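Local coordinates for aphrodisin (Mesocricetus auratus, PDB 1E5P), which acts as an aphrodisiac pheromone that elicits copulatory behaviour in male hamsters and, as a lipocalin, probably carries small odorant molecules, at residues A[69-74]-A[81-86]; A[13-18]-A[29-34]; A[107-112]-A[124-129]; A[49-54]-A[58-63]. All coordinates share one frame; numbering follows the deposited sequence.

The four contacts sample one curled antiparallel sheet, the lipocalin barrel, and the helix packed against it. Contact 2 closes first along the chain, followed by contact 4, contact 1 and contact 3. Contacts 1 and 4 are hairpins of adjacent strands, with centres about 20 Å apart; strands 56-66 and 72-75 join them as neighbours. Contact 2 spans strand 8-17 and the chain leading into strand 32-39. It is linked to contact 3 through strand 105-113 and to contact 4 through strand 44-53. Contacts 3 and 4 lie about 22 Å apart, centre to centre, while helix 120-132 also touches contact 1. Together they tie strands and helix into one body, consistent with the lipocalin binding fold.

Contact 1 of 4, residues A[69-74]-A[81-86]; sequences NGTYET and IFQPLY. Unlike the reference sequence in segment 69-74: E73 (reference Gln).
Y72 and F82 face each other as an antiparallel hydrogen-bonded pair, and these two residues bury the largest areas in the contact. The backbone bonds run both ways, Y72 N to F82 O and F82 N to Y72 O, each 2.8 Å. With CG between its own N and carbonyl carbon (chi1 66°), F82 folds across the hairpin, and Y72 CB sits over one face of its ring, 3.5 Å from the centroid. The two rings are nearly parallel, with planes at 15°, but slid so far apart that they barely overlap. T74 CG2 meets the rim of the phenylalanine at CE1, 3.8 Å away. With an alanine in place of F82, Y72 CB and T74 CG2 would probably lose their aromatic partner, opening a gap beside M45 and I47. On the other face, I81 CG2 lies 3.7 Å from T71 OG1. At the 69-71 loop, water 1 donates to N69 O and to Q83 OE1 of the neighbouring strand. This is a beta hairpin of the lipocalin barrel.

Contact 2 of 4, residues A[13-18]-A[29-34]; sequences IVIAAD and LRFYFR
I15 reaches the 29-34 segment through a single methyl group, CD1, which meets both the backbone and an aromatic side chain. I15 CD1 lies 4.1 Å from F31 CD1, approaching the ring obliquely. Its chain has CG1 anti to the carbonyl carbon (chi1 -62°) and is extended beyond it, which carries the methyl across to the other segment. F31 has two modelled conformers; in the one described, its CE2 stands 3.5 Å above the centre of the F33 ring, with F33 CZ at the edge of the F31 ring.

Against the backbone, I15 CD1 is 3.8 Å from L29 O and 3.9 Å from F31 N, plain van der Waals packing that leaves the two chains 7.7 Å apart at their nearest CA atoms, I15 and R30.

No polar bond joins the segments; those of 29-34 stay within it or go elsewhere in the chain. R30 NE donates to Y32 OH over 2.9 Å, with the hydroxyl in the guanidinium plane. The outer nitrogens of R30 turn to I23 O and T146 OG1, so the group is held at three points. R34 NH1 reaches back to F33 O, 2.9 Å away, from above the carbonyl plane, while its NH2 makes a salt bridge with D147.

In the lipocalin barrel, strand 105-113 pairs with strand 8-17 and brings M108 against I15, while V51 of strand 44-53 packs on F31.

Contact 3 of 4, residues A[107-112]-A[124-129]; sequences NMIVVA and EILVQF
I109 and V111 project from strand 105-113 onto L126 and F129 of the helix that lies against the outside of the lipocalin barrel. Strand and helix segments run nearly antiparallel, at 166°, with their axes 10.2 Å apart at closest approach, a spacing filled by aliphatic side chains.

The side-chain contacts are apolar, and L126 CD1 is shared: it lies 3.7 Å from I109 CG2 and 3.9 Å from V111 CG2, so one leucine methyl fits between two branched residues, two positions apart on the same face of the strand. L126 gets there with CG anti to its own N (chi1 174°), which brings the end of the side chain to the strand although its first bond does not point there. I109 makes its second contact through the other branch, CD1, 3.8 Å from F129 CB. The F129 ring turns to L85 and Y86 of strand 79-87, so here only the base of its side chain takes part.

No polar bond links the segments; in the helix, Q128 N donates to E124 O and F129 N to I125 O, and in the sheet I109 pairs with A16 and V111 with I13.

The shortest approach is made to backbone: I109 CD1 stands 3.6 Å from F129 C.

Contact 4 of 4, residues A[49-54]-A[58-63]; sequences FYVITN and SKTTVI
F49 and T60 form the tight part of this hairpin. Their backbones exchange two hydrogen bonds, F49 N to T60 O and the shorter T60 N to F49 O, 2.8 Å. A chi1 of 61° tucks F49 CG in between the backbone N and C and lays the ring over the adjoining strand; T60 CB lies over one face, 3.8 Å from the centroid, and T60 CG2 is 3.3 Å from F49 CZ. V62 CG2 closes on the ring's edge, 3.8 Å from F49 CE1. S58 O is gripped twice, by V51 N and T60 OG1, which arrive from opposite faces of its carbonyl plane.

Y50 and K59, a non-hydrogen-bonded pair, occupy the other face of the sheet. The lysine chain lies across the tyrosine ring, CG being 4.0 Å from the centroid in a CH-pi contact. Replacing Y50 with an alanine would probably uncover the aliphatic part of K59, leave its NZ without the link through water 2, and reduce the packing on C149 and P150.

Toward solvent the contact loosens: water 2 links K59 NZ to Y50 OH, weakly on the lysine side, and T53 OG1 stays 4.4 Å from S58 CB.

Strand 44-53 is bonded on its other edge to strand 32-39, through Y50 N and Y32 O, while T74 of strand 72-75 reaches I63 O of strand 56-66.

Contact 1 of 4, residues A[69-74]-A[81-86]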
loop_
_atom_site.group_PDB
_atom_site.type_symbol
_atom_site.label_atom_id
_atom_site.label_comp_id
_atom_site.label_asym_id
_atom_site.label_seq_id
_atom_site.Cartn_x
_atom_site.Cartn_y
_atom_site.Cartn_z
ATOM N N ASN A 69 13.411 2.217 -14.241
ATOM C CA ASN A 69 12.336 1.345 -14.724
ATOM C C ASN A 69 10.957 1.825 -14.307
ATOM O O ASN A 69 9.934 1.168 -14.582
ATOM C CB ASN A 69 12.606 -0.101 -14.293
ATOM C CG ASN A 69 12.579 -0.372 -12.806
ATOM O OD1 ASN A 69 12.962 -1.477 -12.328
ATOM N ND2 ASN A 69 12.125 0.578 -12.047
ATOM N N GLY A 70 10.859 2.956 -13.595
ATOM C CA GLY A 70 9.599 3.551 -13.218
ATOM C C GLY A 70 8.977 2.998 -11.943
ATOM O O GLY A 70 7.800 3.288 -11.630
ATOM N N THR A 71 9.745 2.189 -11.237
ATOM C CA THR A 71 9.276 1.679 -9.943
ATOM C C THR A 71 9.969 2.466 -8.824
ATOM O O THR A 71 11.004 3.106 -9.023
ATOM C CB THR A 71 9.585 0.198 -9.737
ATOM O OG1 THR A 71 11.016 -0.023 -9.634
ATOM C CG2 THR A 71 9.030 -0.671 -10.849
ATOM N N TYR A 72 9.385 2.376 -7.634
ATOM C CA TYR A 72 9.946 2.948 -6.434
ATOM C C TYR A 72 10.468 1.796 -5.539
ATOM O O TYR A 72 9.823 0.742 -5.498
ATOM C CB TYR A 72 8.910 3.691 -5.608
ATOM C CG TYR A 72 8.429 4.994 -6.221
ATOM C CD1 TYR A 72 7.377 4.977 -7.113
ATOM C CD2 TYR A 72 9.060 6.189 -5.901
ATOM C CE1 TYR A 72 6.933 6.166 -7.703
ATOM C CE2 TYR A 72 8.610 7.371 -6.478
ATOM C CZ TYR A 72 7.570 7.349 -7.367
ATOM O OH TYR A 72 7.131 8.538 -7.911
ATOM N N GLU A 73 11.601 1.995 -4.925
ATOM C CA GLU A 73 12.157 1.049 -3.977
ATOM C C GLU A 73 12.230 1.689 -2.596
ATOM O O GLU A 73 12.571 2.855 -2.438
ATOM C CB GLU A 73 13.542 0.554 -4.409
ATOM C CG GLU A 73 13.464 -0.228 -5.707
ATOM C CD GLU A 73 14.750 -0.898 -6.133
ATOM O OE1 GLU A 73 15.779 -0.766 -5.415
ATOM O OE2 GLU A 73 14.689 -1.550 -7.197
ATOM N N THR A 74 11.864 0.921 -1.576
ATOM C CA THR A 74 11.919 1.339 -0.192
ATOM C C THR A 74 12.225 0.133 0.712
ATOM O O THR A 74 11.823 -0.989 0.415
ATOM C CB THR A 74 10.665 2.077 0.305
ATOM O OG1 THR A 74 11.004 2.749 1.556
ATOM C CG2 THR A 74 9.524 1.117 0.571
ATOM N N ILE A 81 9.299 -3.109 -3.838
ATOM C CA ILE A 81 9.383 -2.525 -5.203
ATOM C C ILE A 81 7.931 -2.202 -5.545
ATOM O O ILE A 81 7.104 -3.123 -5.662
ATOM C CB ILE A 81 9.992 -3.491 -6.233
ATOM C CG1 ILE A 81 11.424 -3.867 -5.859
ATOM C CG2 ILE A 81 9.891 -2.878 -7.641
ATOM C CD1 ILE A 81 12.050 -4.957 -6.709
ATOM N N PHE A 82 7.589 -0.907 -5.643
ATOM C CA PHE A 82 6.190 -0.583 -5.853
ATOM C C PHE A 82 5.972 0.480 -6.921
ATOM O O PHE A 82 6.898 1.189 -7.325
ATOM C CB PHE A 82 5.555 -0.137 -4.524
ATOM C CG PHE A 82 6.057 1.156 -3.936
ATOM C CD1 PHE A 82 7.138 1.164 -3.072
ATOM C CD2 PHE A 82 5.443 2.366 -4.232
ATOM C CE1 PHE A 82 7.629 2.330 -2.511
ATOM C CE2 PHE A 82 5.933 3.539 -3.669
ATOM C CZ PHE A 82 7.008 3.530 -2.804
ATOM N N GLN A 83 4.725 0.533 -7.385
ATOM C CA GLN A 83 4.406 1.618 -8.352
ATOM C C GLN A 83 2.907 1.738 -8.462
ATOM O O GLN A 83 2.183 0.788 -8.207
ATOM C CB GLN A 83 5.069 1.318 -9.686
ATOM C CG GLN A 83 4.584 0.072 -10.403
ATOM C CD GLN A 83 5.209 -0.037 -11.790
ATOM O OE1 GLN A 83 5.168 0.895 -12.590
ATOM N NE2 GLN A 83 5.796 -1.188 -12.065
ATOM N N PRO A 84 2.422 2.926 -8.820
ATOM C CA PRO A 84 1.011 3.117 -9.023
ATOM C C PRO A 84 0.553 2.305 -10.236
ATOM O O PRO A 84 1.276 2.283 -11.255
ATOM C CB PRO A 84 0.893 4.609 -9.365
ATOM C CG PRO A 84 2.134 5.234 -8.807
ATOM C CD PRO A 84 3.209 4.186 -8.948
ATOM N N LEU A 85 -0.573 1.644 -10.144
ATOM C CA LEU A 85 -1.181 0.955 -11.284
ATOM C C LEU A 85 -2.218 1.894 -11.929
ATOM O O LEU A 85 -2.431 1.838 -13.148
ATOM C CB LEU A 85 -1.970 -0.270 -10.830
ATOM C CG LEU A 85 -1.185 -1.499 -10.361
ATOM C CD1 LEU A 85 -2.091 -2.465 -9.601
ATOM C CD2 LEU A 85 -0.532 -2.207 -11.532
ATOM N N TYR A 86 -2.846 2.706 -11.088
ATOM C CA TYR A 86 -3.919 3.595 -11.557
ATOM C C TYR A 86 -4.191 4.667 -10.530
ATOM O O TYR A 86 -4.338 4.427 -9.333
ATOM C CB TYR A 86 -5.186 2.733 -11.796
ATOM C CG TYR A 86 -6.377 3.562 -12.252
ATOM C CD1 TYR A 86 -6.308 4.287 -13.432
ATOM C CD2 TYR A 86 -7.538 3.624 -11.500
ATOM C CE1 TYR A 86 -7.392 5.053 -13.855
ATOM C CE2 TYR A 86 -8.622 4.390 -11.917
ATOM C CZ TYR A 86 -8.533 5.100 -13.093
ATOM O OH TYR A 86 -9.604 5.870 -13.519
HETATM O O HOH W 1 7.419 0.088 -14.148
#

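Contact 2 of 4, residues A[13-18]-A[29-34]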
loop_
_atom_site.group_PDB
_atom_site.type_symbol
_atom_site.label_atom_id
_atom_site.label_comp_id
_atom_site.label_asym_id
_atom_site.label_seq_id
_atom_site.Cartn_x
_atom_site.Cartn_y
_atom_site.Cartn_z
ATOM N N ILE A 13 -7.362 1.808 2.178
ATOM C CA ILE A 13 -8.756 1.337 2.139
ATOM C C ILE A 13 -8.759 -0.192 2.089
ATOM O O ILE A 13 -9.459 -0.856 2.863
ATOM C CB ILE A 13 -9.506 1.915 0.943
ATOM C CG1 ILE A 13 -9.327 3.442 0.816
ATOM C CG2 ILE A 13 -10.989 1.545 1.036
ATOM C CD1 ILE A 13 -9.691 4.200 2.057
ATOM N N VAL A 14 -8.008 -0.759 1.156
ATOM C CA VAL A 14 -7.962 -2.228 1.014
ATOM C C VAL A 14 -6.531 -2.652 0.709
ATOM O O VAL A 14 -5.761 -1.875 0.133
ATOM C CB VAL A 14 -8.879 -2.768 -0.104
ATOM C CG1 VAL A 14 -10.337 -2.410 0.024
ATOM C CG2 VAL A 14 -8.312 -2.410 -1.466
ATOM N N ILE A 15 -6.156 -3.868 1.118
ATOM C CA ILE A 15 -4.893 -4.450 0.763
ATOM C C ILE A 15 -5.172 -5.911 0.331
ATOM O O ILE A 15 -5.989 -6.523 1.038
ATOM C CB ILE A 15 -3.828 -4.513 1.869
ATOM C CG1 ILE A 15 -3.438 -3.121 2.368
ATOM C CG2 ILE A 15 -2.554 -5.190 1.324
ATOM C CD1 ILE A 15 -2.574 -3.161 3.618
ATOM N N ALA A 16 -4.607 -6.329 -0.760
ATOM C CA ALA A 16 -4.739 -7.727 -1.214
ATOM C C ALA A 16 -3.338 -8.322 -1.319
ATOM O O ALA A 16 -2.421 -7.601 -1.743
ATOM C CB ALA A 16 -5.437 -7.780 -2.567
ATOM N N ALA A 17 -3.114 -9.573 -0.940
ATOM C CA ALA A 17 -1.770 -10.140 -1.042
ATOM C C ALA A 17 -1.857 -11.647 -1.310
ATOM O O ALA A 17 -2.798 -12.285 -0.820
ATOM C CB ALA A 17 -0.995 -9.945 0.263
ATOM N N ASP A 18 -0.836 -12.159 -1.979
ATOM C CA ASP A 18 -0.817 -13.624 -2.227
ATOM C C ASP A 18 -0.466 -14.379 -0.965
ATOM O O ASP A 18 -0.910 -15.549 -0.814
ATOM C CB ASP A 18 0.032 -13.979 -3.427
ATOM C CG ASP A 18 1.478 -13.546 -3.351
ATOM O OD1 ASP A 18 1.833 -12.845 -2.396
ATOM O OD2 ASP A 18 2.264 -13.901 -4.269
ATOM N N LEU A 29 2.963 -6.389 6.971
ATOM C CA LEU A 29 2.661 -5.540 5.803
ATOM C C LEU A 29 1.262 -4.949 5.852
ATOM O O LEU A 29 0.771 -4.444 4.843
ATOM C CB LEU A 29 2.889 -6.327 4.514
ATOM C CG LEU A 29 4.292 -6.973 4.369
ATOM C CD1 LEU A 29 4.373 -7.717 3.059
ATOM C CD2 LEU A 29 5.370 -5.891 4.484
ATOM N N ARG A 30 0.628 -5.018 7.029
ATOM C CA ARG A 30 -0.690 -4.405 7.199
ATOM C C ARG A 30 -0.451 -2.962 7.658
ATOM O O ARG A 30 -0.187 -2.692 8.812
ATOM C CB ARG A 30 -1.568 -5.168 8.193
ATOM C CG ARG A 30 -3.001 -4.612 8.207
ATOM C CD ARG A 30 -3.831 -5.406 9.210
ATOM N NE ARG A 30 -5.225 -4.972 9.291
ATOM C CZ ARG A 30 -6.216 -5.640 8.680
ATOM N NH1 ARG A 30 -5.967 -6.723 7.961
ATOM N NH2 ARG A 30 -7.476 -5.210 8.816
ATOM N N PHE A 31 -0.499 -2.046 6.699
ATOM C CA PHE A 31 -0.156 -0.669 7.092
ATOM C C PHE A 31 -1.277 0.280 6.719
ATOM O O PHE A 31 -2.071 0.050 5.798
ATOM C CB PHE A 31 1.191 -0.298 6.496
ATOM C CG PHE A 31 1.013 -0.051 5.012
ATOM C CD1 PHE A 31 0.927 -1.069 4.090
ATOM C CD2 PHE A 31 0.919 1.264 4.593
ATOM C CE1 PHE A 31 0.735 -0.759 2.743
ATOM C CE2 PHE A 31 0.744 1.575 3.261
ATOM C CZ PHE A 31 0.651 0.549 2.333
ATOM N N TYR A 32 -1.312 1.324 7.539
ATOM C CA TYR A 32 -2.363 2.318 7.466
ATOM C C TYR A 32 -1.764 3.662 7.024
ATOM O O TYR A 32 -1.125 4.355 7.815
ATOM C CB TYR A 32 -3.039 2.439 8.832
ATOM C CG TYR A 32 -3.534 1.107 9.406
ATOM C CD1 TYR A 32 -2.745 0.290 10.183
ATOM C CD2 TYR A 32 -4.823 0.699 9.080
ATOM C CE1 TYR A 32 -3.248 -0.920 10.671
ATOM C CE2 TYR A 32 -5.341 -0.494 9.570
ATOM C CZ TYR A 32 -4.536 -1.292 10.346
ATOM O OH TYR A 32 -5.020 -2.497 10.835
ATOM N N PHE A 33 -1.976 3.977 5.732
ATOM C CA PHE A 33 -1.442 5.253 5.247
ATOM C C PHE A 33 -1.942 6.450 6.053
ATOM O O PHE A 33 -3.038 6.447 6.605
ATOM C CB PHE A 33 -1.920 5.521 3.801
ATOM C CG PHE A 33 -1.123 4.995 2.669
ATOM C CD1 PHE A 33 0.104 5.542 2.318
ATOM C CD2 PHE A 33 -1.631 3.975 1.874
ATOM C CE1 PHE A 33 0.813 5.062 1.238
ATOM C CE2 PHE A 33 -0.923 3.487 0.786
ATOM C CZ PHE A 33 0.301 4.030 0.486
ATOM N N ARG A 34 -1.113 7.507 6.053
ATOM C CA ARG A 34 -1.527 8.808 6.553
ATOM C C ARG A 34 -1.182 9.902 5.528
ATOM O O ARG A 34 -2.004 10.820 5.374
ATOM C CB ARG A 34 -0.878 9.175 7.894
ATOM C CG ARG A 34 -1.395 8.304 9.064
ATOM C CD ARG A 34 -2.814 8.701 9.415
ATOM N NE ARG A 34 -3.430 8.003 10.562
ATOM C CZ ARG A 34 -4.106 6.864 10.398
ATOM N NH1 ARG A 34 -4.240 6.308 9.203
ATOM N NH2 ARG A 34 -4.693 6.289 11.451
#

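Contact 3 of 4, residues A[107-112]-A[124-129]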
loop_
_atom_site.group_PDB
_atom_site.type_symbol
_atom_site.label_atom_id
_atom_site.label_comp_id
_atom_site.label_asym_id
_atom_site.label_seq_id
_atom_site.Cartn_x
_atom_site.Cartn_y
_atom_site.Cartn_z
ATOM N N ASN A 107 3.423 -10.616 -3.251
ATOM C CA ASN A 107 2.866 -9.714 -4.267
ATOM C C ASN A 107 1.584 -9.118 -3.668
ATOM O O ASN A 107 0.768 -9.871 -3.107
ATOM C CB ASN A 107 2.516 -10.509 -5.520
ATOM C CG ASN A 107 3.804 -11.062 -6.124
ATOM O OD1 ASN A 107 4.534 -10.280 -6.710
ATOM N ND2 ASN A 107 4.044 -12.344 -5.906
HETATM N N MSE A 108 1.453 -7.795 -3.759
HETATM C CA MSE A 108 0.352 -7.124 -3.103
HETATM C C MSE A 108 -0.255 -6.019 -3.992
HETATM O O MSE A 108 0.413 -5.523 -4.893
HETATM C CB MSE A 108 0.849 -6.333 -1.858
HETATM C CG MSE A 108 1.734 -6.965 -0.862
HETATM SE SE MSE A 108 2.525 -5.884 0.353
HETATM C CE MSE A 108 1.151 -4.916 0.975
ATOM N N ILE A 109 -1.501 -5.733 -3.679
ATOM C CA ILE A 109 -2.188 -4.579 -4.266
ATOM C C ILE A 109 -2.661 -3.759 -3.065
ATOM O O ILE A 109 -3.216 -4.309 -2.113
ATOM C CB ILE A 109 -3.406 -4.926 -5.139
ATOM C CG1 ILE A 109 -2.921 -5.655 -6.390
ATOM C CG2 ILE A 109 -4.157 -3.642 -5.522
ATOM C CD1 ILE A 109 -4.023 -6.383 -7.137
ATOM N N VAL A 110 -2.376 -2.461 -3.072
ATOM C CA VAL A 110 -2.812 -1.579 -2.010
ATOM C C VAL A 110 -3.678 -0.477 -2.644
ATOM O O VAL A 110 -3.279 0.088 -3.675
ATOM C CB VAL A 110 -1.600 -0.912 -1.299
ATOM C CG1 VAL A 110 -2.069 0.086 -0.272
ATOM C CG2 VAL A 110 -0.738 -2.020 -0.684
ATOM N N VAL A 111 -4.856 -0.258 -2.085
ATOM C CA VAL A 111 -5.700 0.850 -2.600
ATOM C C VAL A 111 -5.729 1.935 -1.524
ATOM O O VAL A 111 -6.226 1.719 -0.429
ATOM C CB VAL A 111 -7.129 0.420 -2.931
ATOM C CG1 VAL A 111 -7.921 1.602 -3.520
ATOM C CG2 VAL A 111 -7.150 -0.774 -3.876
ATOM N N ALA A 112 -5.151 3.085 -1.842
ATOM C CA ALA A 112 -5.160 4.231 -0.935
ATOM C C ALA A 112 -6.362 5.120 -1.313
ATOM O O ALA A 112 -6.683 5.159 -2.492
ATOM C CB ALA A 112 -3.878 5.030 -1.135
ATOM N N GLU A 124 -14.578 -3.162 -8.954
ATOM C CA GLU A 124 -14.358 -3.873 -10.211
ATOM C C GLU A 124 -12.929 -3.662 -10.696
ATOM O O GLU A 124 -12.269 -4.607 -11.137
ATOM C CB GLU A 124 -15.353 -3.396 -11.288
ATOM C CG GLU A 124 -15.100 -3.985 -12.667
ATOM C CD GLU A 124 -15.312 -5.489 -12.714
ATOM O OE1 GLU A 124 -15.918 -6.048 -11.792
ATOM O OE2 GLU A 124 -14.854 -6.123 -13.688
ATOM N N ILE A 125 -12.421 -2.434 -10.623
ATOM C CA ILE A 125 -11.030 -2.161 -11.025
ATOM C C ILE A 125 -10.065 -2.995 -10.175
ATOM O O ILE A 125 -9.109 -3.559 -10.672
ATOM C CB ILE A 125 -10.697 -0.665 -10.883
ATOM C CG1 ILE A 125 -11.481 0.119 -11.952
ATOM C CG2 ILE A 125 -9.203 -0.434 -11.046
ATOM C CD1 ILE A 125 -11.333 1.626 -11.865
ATOM N N LEU A 126 -10.318 -3.059 -8.880
ATOM C CA LEU A 126 -9.473 -3.853 -7.982
ATOM C C LEU A 126 -9.486 -5.336 -8.367
ATOM O O LEU A 126 -8.441 -5.985 -8.388
ATOM C CB LEU A 126 -9.987 -3.689 -6.552
ATOM C CG LEU A 126 -9.299 -4.584 -5.494
ATOM C CD1 LEU A 126 -7.814 -4.284 -5.436
ATOM C CD2 LEU A 126 -9.996 -4.355 -4.162
ATOM N N VAL A 127 -10.681 -5.867 -8.626
ATOM C CA VAL A 127 -10.794 -7.277 -9.033
ATOM C C VAL A 127 -10.041 -7.525 -10.318
ATOM O O VAL A 127 -9.333 -8.548 -10.390
ATOM C CB VAL A 127 -12.277 -7.685 -9.129
ATOM C CG1 VAL A 127 -12.482 -8.941 -9.955
ATOM C CG2 VAL A 127 -12.808 -7.879 -7.709
ATOM N N GLN A 128 -10.121 -6.631 -11.307
ATOM C CA GLN A 128 -9.409 -6.798 -12.567
ATOM C C GLN A 128 -7.910 -6.837 -12.292
ATOM O O GLN A 128 -7.163 -7.692 -12.794
ATOM C CB GLN A 128 -9.824 -5.746 -13.604
ATOM C CG GLN A 128 -11.266 -5.870 -14.089
ATOM C CD GLN A 128 -11.597 -5.110 -15.357
ATOM O OE1 GLN A 128 -11.767 -5.663 -16.446
ATOM N NE2 GLN A 128 -11.716 -3.784 -15.241
ATOM N N PHE A 129 -7.429 -5.966 -11.382
ATOM C CA PHE A 129 -6.006 -5.969 -11.033
ATOM C C PHE A 129 -5.596 -7.241 -10.300
ATOM O O PHE A 129 -4.538 -7.811 -10.570
ATOM C CB PHE A 129 -5.650 -4.734 -10.206
ATOM C CG PHE A 129 -5.518 -3.458 -10.997
ATOM C CD1 PHE A 129 -4.842 -3.451 -12.200
ATOM C CD2 PHE A 129 -6.038 -2.263 -10.524
ATOM C CE1 PHE A 129 -4.699 -2.293 -12.945
ATOM C CE2 PHE A 129 -5.886 -1.093 -11.259
ATOM C CZ PHE A 129 -5.226 -1.111 -12.458
#

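Contact 4 of 4, residues A[49-54]-A[58-63]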
loop_
_atom_site.group_PDB
_atom_site.type_symbol
_atom_site.label_atom_id
_atom_site.label_comp_id
_atom_site.label_asym_id
_atom_site.label_seq_id
_atom_site.Cartn_x
_atom_site.Cartn_y
_atom_site.Cartn_z
ATOM N N PHE A 49 2.916 6.553 7.664
ATOM C CA PHE A 49 1.876 5.547 7.896
ATOM C C PHE A 49 2.004 4.980 9.296
ATOM O O PHE A 49 3.008 5.194 9.993
ATOM C CB PHE A 49 2.035 4.412 6.862
ATOM C CG PHE A 49 3.353 3.689 6.937
ATOM C CD1 PHE A 49 4.483 4.207 6.315
ATOM C CD2 PHE A 49 3.489 2.504 7.644
ATOM C CE1 PHE A 49 5.709 3.577 6.395
ATOM C CE2 PHE A 49 4.704 1.847 7.722
ATOM C CZ PHE A 49 5.820 2.372 7.076
ATOM N N TYR A 50 0.947 4.273 9.688
ATOM C CA TYR A 50 1.003 3.565 10.963
ATOM C C TYR A 50 1.045 2.047 10.714
ATOM O O TYR A 50 0.480 1.538 9.740
ATOM C CB TYR A 50 -0.275 3.820 11.808
ATOM C CG TYR A 50 -0.197 5.059 12.672
ATOM C CD1 TYR A 50 0.416 5.008 13.924
ATOM C CD2 TYR A 50 -0.745 6.269 12.234
ATOM C CE1 TYR A 50 0.487 6.130 14.737
ATOM C CE2 TYR A 50 -0.680 7.390 13.041
ATOM C CZ TYR A 50 -0.056 7.315 14.274
ATOM O OH TYR A 50 0.030 8.422 15.082
ATOM N N VAL A 51 1.746 1.374 11.602
ATOM C CA VAL A 51 1.668 -0.092 11.692
ATOM C C VAL A 51 1.502 -0.405 13.194
ATOM O O VAL A 51 1.880 0.408 14.029
ATOM C CB VAL A 51 2.881 -0.860 11.186
ATOM C CG1 VAL A 51 2.890 -0.849 9.668
ATOM C CG2 VAL A 51 4.187 -0.374 11.798
ATOM N N ILE A 52 0.925 -1.572 13.499
ATOM C CA ILE A 52 0.869 -1.956 14.919
ATOM C C ILE A 52 2.068 -2.862 15.185
ATOM O O ILE A 52 2.234 -3.877 14.489
ATOM C CB ILE A 52 -0.426 -2.737 15.234
ATOM C CG1 ILE A 52 -1.646 -1.899 14.917
ATOM C CG2 ILE A 52 -0.385 -3.188 16.690
ATOM C CD1 ILE A 52 -1.767 -0.574 15.598
ATOM N N THR A 53 2.880 -2.473 16.136
ATOM C CA THR A 53 4.070 -3.253 16.517
ATOM C C THR A 53 4.069 -3.394 18.035
ATOM O O THR A 53 3.886 -2.401 18.734
ATOM C CB THR A 53 5.334 -2.540 16.000
ATOM O OG1 THR A 53 5.222 -2.429 14.548
ATOM C CG2 THR A 53 6.575 -3.313 16.369
ATOM N N ASN A 54 4.234 -4.616 18.534
ATOM C CA ASN A 54 4.202 -4.854 19.996
ATOM C C ASN A 54 2.913 -4.292 20.611
ATOM O O ASN A 54 2.940 -3.635 21.661
ATOM C CB ASN A 54 5.414 -4.234 20.665
ATOM C CG ASN A 54 6.723 -4.858 20.213
ATOM O OD1 ASN A 54 6.798 -6.074 20.024
ATOM N ND2 ASN A 54 7.739 -4.029 20.018
ATOM N N SER A 58 2.426 2.543 15.838
ATOM C CA SER A 58 3.787 3.021 15.600
ATOM C C SER A 58 3.796 3.856 14.314
ATOM O O SER A 58 3.693 3.307 13.223
ATOM C CB SER A 58 4.729 1.836 15.471
ATOM O OG SER A 58 6.053 2.298 15.229
ATOM N N LYS A 59 3.867 5.167 14.510
ATOM C CA LYS A 59 3.873 6.102 13.364
ATOM C C LYS A 59 5.249 6.017 12.719
ATOM O O LYS A 59 6.272 6.041 13.423
ATOM C CB LYS A 59 3.570 7.512 13.864
ATOM C CG LYS A 59 3.122 8.421 12.721
ATOM C CD LYS A 59 2.874 9.838 13.228
ATOM C CE LYS A 59 2.158 10.648 12.142
ATOM N NZ LYS A 59 1.996 12.070 12.601
ATOM N N THR A 60 5.271 5.903 11.401
ATOM C CA THR A 60 6.479 5.617 10.667
ATOM C C THR A 60 6.607 6.429 9.391
ATOM O O THR A 60 5.598 6.781 8.783
ATOM C CB THR A 60 6.323 4.117 10.210
ATOM O OG1 THR A 60 5.917 3.312 11.345
ATOM C CG2 THR A 60 7.602 3.573 9.638
ATOM N N THR A 61 7.864 6.748 9.032
ATOM C CA THR A 61 8.086 7.357 7.725
ATOM C C THR A 61 9.149 6.531 6.990
ATOM O O THR A 61 10.105 6.035 7.609
ATOM C CB THR A 61 8.570 8.814 7.748
ATOM O OG1 THR A 61 9.778 8.880 8.509
ATOM C CG2 THR A 61 7.512 9.730 8.333
ATOM N N VAL A 62 8.955 6.330 5.699
ATOM C CA VAL A 62 9.946 5.688 4.854
ATOM C C VAL A 62 10.022 6.521 3.554
ATOM O O VAL A 62 9.100 7.285 3.259
ATOM C CB VAL A 62 9.641 4.232 4.461
ATOM C CG1 VAL A 62 9.633 3.336 5.688
ATOM C CG2 VAL A 62 8.339 4.133 3.696
ATOM N N ILE A 63 11.117 6.375 2.841
ATOM C CA ILE A 63 11.275 7.071 1.565
ATOM C C ILE A 63 11.328 6.082 0.401
ATOM O O ILE A 63 12.088 5.117 0.478
ATOM C CB ILE A 63 12.545 7.936 1.538
ATOM C CG1 ILE A 63 12.561 8.930 2.693
ATOM C CG2 ILE A 63 12.665 8.652 0.184
ATOM C CD1 ILE A 63 11.474 9.972 2.653
HETATM O O HOH W 2 -0.397 10.932 14.383
#